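Local atomic coordinates of rhodopsin (Todarodes pacificus, PDB entry 2Z73), a protein that detects light through its bound retinal and, once the chromophore isomerises, activates a G protein that signals through phospholipase C. Residues M257-A260 with K261-I264; G138-M141 with A142-K145; V265-S268 with Q269-S273. All coordinates share one frame; numbering follows the deposited sequence.

Contact 1: residues M257-A260 with K261-I264. With BOG (octyl beta-D-glucopyranoside), chain C.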
loop_
_atom_site.group_PDB
_atom_site.type_symbol
_atom_site.label_atom_id
_atom_site.label_comp_id
_atom_site.label_asym_id
_atom_site.label_seq_id
_atom_site.Cartn_x
_atom_site.Cartn_y
_atom_site.Cartn_z
ATOM N N MET A 257 18.575 -8.159 2.240
ATOM C CA MET A 257 18.045 -8.685 0.994
ATOM C C MET A 257 16.634 -9.203 1.209
ATOM O O MET A 257 15.737 -8.939 0.410
ATOM C CB MET A 257 18.932 -9.816 0.472
ATOM C CG MET A 257 18.523 -10.373 -0.895
ATOM S SD MET A 257 18.596 -9.155 -2.240
ATOM C CE MET A 257 16.946 -9.238 -2.868
ATOM N N ARG A 258 16.436 -9.937 2.298
ATOM C CA ARG A 258 15.117 -10.486 2.594
ATOM C C ARG A 258 14.061 -9.387 2.698
ATOM O O ARG A 258 12.955 -9.532 2.173
ATOM C CB ARG A 258 15.135 -11.292 3.894
ATOM C CG ARG A 258 13.859 -12.092 4.076
ATOM C CD ARG A 258 13.826 -12.867 5.375
ATOM N NE ARG A 258 12.634 -13.705 5.458
ATOM C CZ ARG A 258 12.568 -14.963 5.036
ATOM N NH1 ARG A 258 11.432 -15.641 5.147
ATOM N NH2 ARG A 258 13.639 -15.554 4.524
ATOM N N LEU A 259 14.405 -8.298 3.382
ATOM C CA LEU A 259 13.487 -7.186 3.546
ATOM C C LEU A 259 13.208 -6.535 2.192
ATOM O O LEU A 259 12.073 -6.133 1.906
ATOM C CB LEU A 259 14.064 -6.140 4.512
ATOM C CG LEU A 259 13.884 -6.262 6.037
ATOM C CD1 LEU A 259 12.406 -6.400 6.360
ATOM C CD2 LEU A 259 14.653 -7.450 6.582
ATOM N N ALA A 260 14.242 -6.431 1.361
ATOM C CA ALA A 260 14.095 -5.842 0.040
ATOM C C ALA A 260 13.107 -6.693 -0.730
ATOM O O ALA A 260 12.217 -6.177 -1.418
ATOM C CB ALA A 260 15.428 -5.815 -0.671
ATOM N N LYS A 261 13.269 -8.004 -0.617
ATOM C CA LYS A 261 12.367 -8.930 -1.277
ATOM C C LYS A 261 10.947 -8.614 -0.808
ATOM O O LYS A 261 10.063 -8.357 -1.620
ATOM C CB LYS A 261 12.737 -10.368 -0.924
ATOM C CG LYS A 261 13.875 -10.938 -1.749
ATOM C CD LYS A 261 14.309 -12.293 -1.202
ATOM C CE LYS A 261 15.215 -13.034 -2.176
ATOM N NZ LYS A 261 16.404 -12.225 -2.566
ATOM N N ILE A 262 10.740 -8.613 0.506
ATOM C CA ILE A 262 9.428 -8.299 1.070
ATOM C C ILE A 262 8.832 -7.061 0.403
ATOM O O ILE A 262 7.694 -7.092 -0.083
ATOM C CB ILE A 262 9.514 -8.019 2.587
ATOM C CG1 ILE A 262 10.101 -9.230 3.310
ATOM C CG2 ILE A 262 8.129 -7.721 3.143
ATOM C CD1 ILE A 262 10.343 -8.997 4.780
ATOM N N SER A 263 9.603 -5.975 0.392
ATOM C CA SER A 263 9.176 -4.712 -0.200
ATOM C C SER A 263 8.571 -4.906 -1.575
ATOM O O SER A 263 7.552 -4.296 -1.910
ATOM C CB SER A 263 10.363 -3.769 -0.343
ATOM O OG SER A 263 10.995 -3.557 0.897
ATOM N N ILE A 264 9.222 -5.744 -2.376
ATOM C CA ILE A 264 8.771 -6.023 -3.725
ATOM C C ILE A 264 7.453 -6.762 -3.731
ATOM O O ILE A 264 6.583 -6.475 -4.558
ATOM C CB ILE A 264 9.845 -6.826 -4.505
ATOM C CG1 ILE A 264 10.789 -5.849 -5.206
ATOM C CG2 ILE A 264 9.193 -7.779 -5.513
ATOM C CD1 ILE A 264 11.957 -6.517 -5.919
HETATM C C1 BOG C . 17.081 -3.028 9.544
HETATM O O1 BOG C . 16.517 -2.871 8.313
HETATM C C2 BOG C . 17.240 -4.526 9.589
HETATM O O2 BOG C . 15.956 -5.254 9.487
HETATM C C3 BOG C . 17.864 -4.701 10.898
HETATM O O3 BOG C . 18.032 -6.072 10.944
HETATM C C4 BOG C . 19.224 -3.893 10.962
HETATM O O4 BOG C . 19.829 -4.057 12.206
HETATM C C5 BOG C . 19.014 -2.439 10.899
HETATM O O5 BOG C . 18.397 -2.291 9.626
HETATM C C6 BOG C . 20.376 -1.625 10.948
HETATM O O6 BOG C . 20.073 -0.130 10.892
HETATM C "C1'" BOG C . 15.574 -1.878 8.602
HETATM C "C2'" BOG C . 15.213 -1.449 7.269
HETATM C "C3'" BOG C . 13.736 -1.648 7.273
HETATM C "C4'" BOG C . 13.527 -2.090 5.938
HETATM C "C5'" BOG C . 12.060 -1.977 5.753
HETATM C "C6'" BOG C . 11.827 -2.993 4.776
HETATM C "C7'" BOG C . 10.360 -2.935 4.645
HETATM C "C8'" BOG C . 10.064 -4.270 4.235
#
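Four successive i to i+4 backbone bonds join Met257-Ala260 to Lys261-Ile264 in a local helical contact where the sixth helix of the receptor, 246-286, enters the membrane. On the outer face Met257 and Lys261 cross at a slant. CG of Met257 is anti to the backbone N (chi1 -176°) and the chain then bends at its next two torsions, carrying CE forward to 3.7 Å from Lys261 CG. CE and CG also lie against Lys261 NZ, CE at 3.1 Å, a close contact and not a hydrogen bond. The inner face is mostly apolar: Leu259 and Ile262 lie side by side, CD1 on CD1 at 3.7 Å, and the octyl tail of the glucoside detergent runs past, its C6' 3.8 Å from Leu259 CD1. Ala260, Leu259 and Ser263 also rest on Arg133, the arginine of the Asp-Arg-Tyr motif on helix 104-138, while Arg258 turns away and gives its NE to Ser318 O. Leu259 O takes two bonds, from Ser263 N at 2.9 Å and from Ser263 OG at 3.0 Å, the hydroxyl tilted well off the carbonyl plane. The serine thus spends its hydroxyl on its own helix, consistent with a buried OG 3.5 Å from the detergent's C8'.

Contact 2: residues G138-M141 with A142-K145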
loop_
_atom_site.group_PDB
_atom_site.type_symbol
_atom_site.label_atom_id
_atom_site.label_comp_id
_atom_site.label_asym_id
_atom_site.label_seq_id
_atom_site.Cartn_x
_atom_site.Cartn_y
_atom_site.Cartn_z
ATOM N N GLY A 138 21.278 -1.534 -2.821
ATOM C CA GLY A 138 21.522 -1.115 -4.189
ATOM C C GLY A 138 22.906 -0.566 -4.469
ATOM O O GLY A 138 23.466 -0.800 -5.540
ATOM N N ARG A 139 23.459 0.166 -3.506
ATOM C CA ARG A 139 24.789 0.762 -3.642
ATOM C C ARG A 139 25.875 -0.228 -3.214
ATOM O O ARG A 139 25.574 -1.289 -2.669
ATOM C CB ARG A 139 24.866 2.037 -2.795
ATOM C CG ARG A 139 23.645 2.927 -2.960
ATOM C CD ARG A 139 23.700 4.197 -2.130
ATOM N NE ARG A 139 24.598 5.189 -2.701
ATOM C CZ ARG A 139 24.480 6.497 -2.501
ATOM N NH1 ARG A 139 23.497 6.968 -1.745
ATOM N NH2 ARG A 139 25.348 7.340 -3.049
ATOM N N PRO A 140 27.155 0.095 -3.467
ATOM C CA PRO A 140 28.217 -0.835 -3.067
ATOM C C PRO A 140 28.404 -0.879 -1.544
ATOM O O PRO A 140 28.190 0.120 -0.855
ATOM C CB PRO A 140 29.440 -0.294 -3.802
ATOM C CG PRO A 140 29.184 1.176 -3.845
ATOM C CD PRO A 140 27.714 1.251 -4.192
ATOM N N MET A 141 28.800 -2.042 -1.032
ATOM C CA MET A 141 28.995 -2.232 0.403
ATOM C C MET A 141 29.875 -1.169 1.040
ATOM O O MET A 141 29.734 -0.861 2.222
ATOM C CB MET A 141 29.594 -3.613 0.678
ATOM C CG MET A 141 28.726 -4.770 0.196
ATOM S SD MET A 141 29.436 -6.390 0.569
ATOM C CE MET A 141 28.422 -6.900 1.976
ATOM N N ALA A 142 30.779 -0.606 0.251
ATOM C CA ALA A 142 31.678 0.426 0.748
ATOM C C ALA A 142 30.933 1.740 0.969
ATOM O O ALA A 142 31.256 2.495 1.883
ATOM C CB ALA A 142 32.839 0.626 -0.233
ATOM N N ALA A 143 29.928 2.002 0.134
ATOM C CA ALA A 143 29.148 3.237 0.230
ATOM C C ALA A 143 27.752 3.038 0.829
ATOM O O ALA A 143 26.944 3.970 0.865
ATOM C CB ALA A 143 29.040 3.885 -1.148
ATOM N N SER A 144 27.484 1.824 1.305
ATOM C CA SER A 144 26.204 1.482 1.918
ATOM C C SER A 144 25.771 2.556 2.911
ATOM O O SER A 144 26.564 2.991 3.744
ATOM C CB SER A 144 26.316 0.135 2.636
ATOM O OG SER A 144 25.124 -0.175 3.336
ATOM N N LYS A 145 24.514 2.979 2.829
ATOM C CA LYS A 145 24.009 4.019 3.718
ATOM C C LYS A 145 22.695 3.607 4.377
ATOM O O LYS A 145 21.749 3.201 3.698
ATOM C CB LYS A 145 23.807 5.316 2.927
ATOM C CG LYS A 145 24.265 6.593 3.623
ATOM C CD LYS A 145 23.418 6.928 4.835
ATOM C CE LYS A 145 23.718 8.333 5.353
ATOM N NZ LYS A 145 25.143 8.526 5.751
#
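Pro140 lays its ring against Ala143, with CG 3.8 Å from the methyl CB, and so closes the apolar side of a tight turn. The turn is a beta turn spanning Pro140 to Ala143, with Met141 and Ala142 at its corners; their backbone angles are helical, nearer type III than the classic type I. Its bond runs from Ala143 N to Pro140 O at 2.7 Å. That bond is short but bent, 133° at the hydrogen, and the N-H comes from above the carbonyl plane. Just past the turn, Ser144 brings CB to 3.6 Å from Met141 O. The serine OG is anti to the backbone N (chi1 175°), which leaves CB, and not the hydroxyl, as the part meeting that carbonyl. Arg139, the first residue to leave helical geometry after helix 104-138, takes a looser part: its CD passes 4.4 Å from Ala143 O, while NH1 is hydrogen-bonded to Asn135 OD1 one turn back in the helix. The guanidinium is therefore folded toward the end of its own helix.

Met141 points its side chain out of the turn. CG stands beside the backbone N, anti to the carbonyl carbon (chi1 -60°), and the chain bends at the sulfur before meeting His230, Met234 and Met237. Both corner N-H groups face the Glu233 carboxylate: Met141 N is hydrogen-bonded to OE1, and Ala142 N reaches OE2 through a weak bond. This is the second cytoplasmic loop of the receptor. It leaves helix 104-138 and leads to helix 149-167, lies along helix 227-238 through Glu233 and the methionines, and is tied back to helix 104-138 by backbone bonding between Lys145 and Asn135.

Contact 3: residues V265-S268 with Q269-S273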
loop_
_atom_site.group_PDB
_atom_site.type_symbol
_atom_site.label_atom_id
_atom_site.label_comp_id
_atom_site.label_asym_id
_atom_site.label_seq_id
_atom_site.Cartn_x
_atom_site.Cartn_y
_atom_site.Cartn_z
ATOM N N VAL A 265 7.276 -7.708 -2.819
ATOM C CA VAL A 265 6.011 -8.436 -2.806
ATOM C C VAL A 265 4.829 -7.521 -2.473
ATOM O O VAL A 265 3.768 -7.635 -3.081
ATOM C CB VAL A 265 6.026 -9.608 -1.798
ATOM C CG1 VAL A 265 4.692 -10.343 -1.837
ATOM C CG2 VAL A 265 7.149 -10.556 -2.130
ATOM N N ILE A 266 5.009 -6.613 -1.515
ATOM C CA ILE A 266 3.927 -5.720 -1.139
ATOM C C ILE A 266 3.655 -4.724 -2.258
ATOM O O ILE A 266 2.514 -4.276 -2.444
ATOM C CB ILE A 266 4.224 -4.983 0.196
ATOM C CG1 ILE A 266 5.454 -4.090 0.063
ATOM C CG2 ILE A 266 4.440 -6.011 1.316
ATOM C CD1 ILE A 266 5.797 -3.334 1.354
ATOM N N VAL A 267 4.702 -4.388 -3.014
ATOM C CA VAL A 267 4.545 -3.485 -4.151
ATOM C C VAL A 267 3.763 -4.249 -5.227
ATOM O O VAL A 267 2.820 -3.727 -5.819
ATOM C CB VAL A 267 5.909 -3.039 -4.714
ATOM C CG1 VAL A 267 5.749 -2.456 -6.110
ATOM C CG2 VAL A 267 6.509 -1.988 -3.821
ATOM N N SER A 268 4.154 -5.493 -5.461
ATOM C CA SER A 268 3.485 -6.314 -6.464
ATOM C C SER A 268 2.030 -6.454 -6.091
ATOM O O SER A 268 1.154 -6.461 -6.952
ATOM C CB SER A 268 4.117 -7.702 -6.524
ATOM O OG SER A 268 5.532 -7.613 -6.438
ATOM N N GLN A 269 1.783 -6.572 -4.793
ATOM C CA GLN A 269 0.431 -6.722 -4.274
ATOM C C GLN A 269 -0.396 -5.485 -4.634
ATOM O O GLN A 269 -1.513 -5.585 -5.163
ATOM C CB GLN A 269 0.493 -6.924 -2.755
ATOM C CG GLN A 269 -0.846 -6.910 -2.063
ATOM C CD GLN A 269 -1.274 -5.517 -1.664
ATOM O OE1 GLN A 269 -0.730 -4.930 -0.732
ATOM N NE2 GLN A 269 -2.249 -4.979 -2.371
ATOM N N PHE A 270 0.180 -4.317 -4.370
ATOM C CA PHE A 270 -0.476 -3.053 -4.655
ATOM C C PHE A 270 -0.846 -2.951 -6.125
ATOM O O PHE A 270 -2.007 -2.715 -6.467
ATOM C CB PHE A 270 0.446 -1.898 -4.260
ATOM C CG PHE A 270 -0.186 -0.551 -4.400
ATOM C CD1 PHE A 270 -0.249 0.084 -5.643
ATOM C CD2 PHE A 270 -0.780 0.064 -3.304
ATOM C CE1 PHE A 270 -0.901 1.310 -5.789
ATOM C CE2 PHE A 270 -1.431 1.285 -3.439
ATOM C CZ PHE A 270 -1.494 1.910 -4.684
ATOM N N LEU A 271 0.150 -3.116 -6.990
ATOM C CA LEU A 271 -0.061 -3.044 -8.436
ATOM C C LEU A 271 -1.128 -4.028 -8.917
ATOM O O LEU A 271 -2.084 -3.637 -9.597
ATOM C CB LEU A 271 1.255 -3.310 -9.169
ATOM C CG LEU A 271 2.345 -2.306 -8.795
ATOM C CD1 LEU A 271 3.648 -2.678 -9.466
ATOM C CD2 LEU A 271 1.901 -0.903 -9.190
ATOM N N LEU A 272 -0.969 -5.301 -8.570
ATOM C CA LEU A 272 -1.935 -6.320 -8.966
ATOM C C LEU A 272 -3.324 -5.975 -8.466
ATOM O O LEU A 272 -4.317 -6.328 -9.093
ATOM C CB LEU A 272 -1.542 -7.690 -8.402
ATOM C CG LEU A 272 -0.356 -8.392 -9.047
ATOM C CD1 LEU A 272 0.005 -9.613 -8.224
ATOM C CD2 LEU A 272 -0.704 -8.780 -10.476
ATOM N N SER A 273 -3.395 -5.289 -7.331
ATOM C CA SER A 273 -4.681 -4.907 -6.756
ATOM C C SER A 273 -5.322 -3.677 -7.413
ATOM O O SER A 273 -6.526 -3.662 -7.656
ATOM C CB SER A 273 -4.533 -4.645 -5.253
ATOM O OG SER A 273 -4.006 -5.769 -4.587
#
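The ring of Phe270 keeps both faces and its edges clear of Val265-Ser268; of its side chain, CB alone meets that segment, 3.4 Å from Val267 O. CG stands anti to the backbone N (chi1 -175°), which swings the ring off the helix to stack with Trp274, the tryptophan of the Trp-x-Pro motif of this sixth transmembrane helix. Ile123 and Met126 of helix 104-138 and Phe209 of helix 195-224 also pack on Phe270, whose side chain comes within about 4 Å of the bound retinal. In class A receptors this Phe-Trp pair on the sixth helix is associated with activation, and next to the retinal it probably serves likewise here.

The side chain of Gln269, which carries the other flat group, touches His310 and Asn311; its aliphatic CB sits 3.3 Å from Ile266 O. Val267 and Leu271 run side by side, CG1 to CD1 4.0 Å, and carry the apolar face onto Ile216, Phe209 and Ile213 of helix 195-224. In the backbone, Leu271 N reaches Val267 O at 3.0 Å, almost straight at 175°. Leu272, on the surface, brings its CG to 3.2 Å from Ser268 O, beside the bond from its own N to that oxygen. Ser268 in turn gives OG to Ile264 O.

Gln269 O is gripped twice by one residue: Ser273 N lies 2.9 Å from it and Ser273 OG only 2.6 Å, the two approaching from opposite faces of the carbonyl plane.

How the contacts relate
Contacts 1 and 3 are consecutive pieces of helix 246-286, their centres 13 Å apart, whereas contact 2 belongs to a loop on the cytoplasmic surface. Both helical contacts are partly buried, but the centre of contact 3 lies about 8 Å from the centre of the chain against about 15 Å for contact 1. Contact 1 still mixes charged side chains with apolar ones; contact 3 brings the helix to the retinal, with Phe270, Ile266 and Val267 buried. Both repeat one device, a serine hydroxyl bonded to the carbonyl four residues earlier, and Ser268 uses it to join them through Ile264. Contact 2 has one clear turn bond and is bonded from outside by Glu233 of helix 227-238.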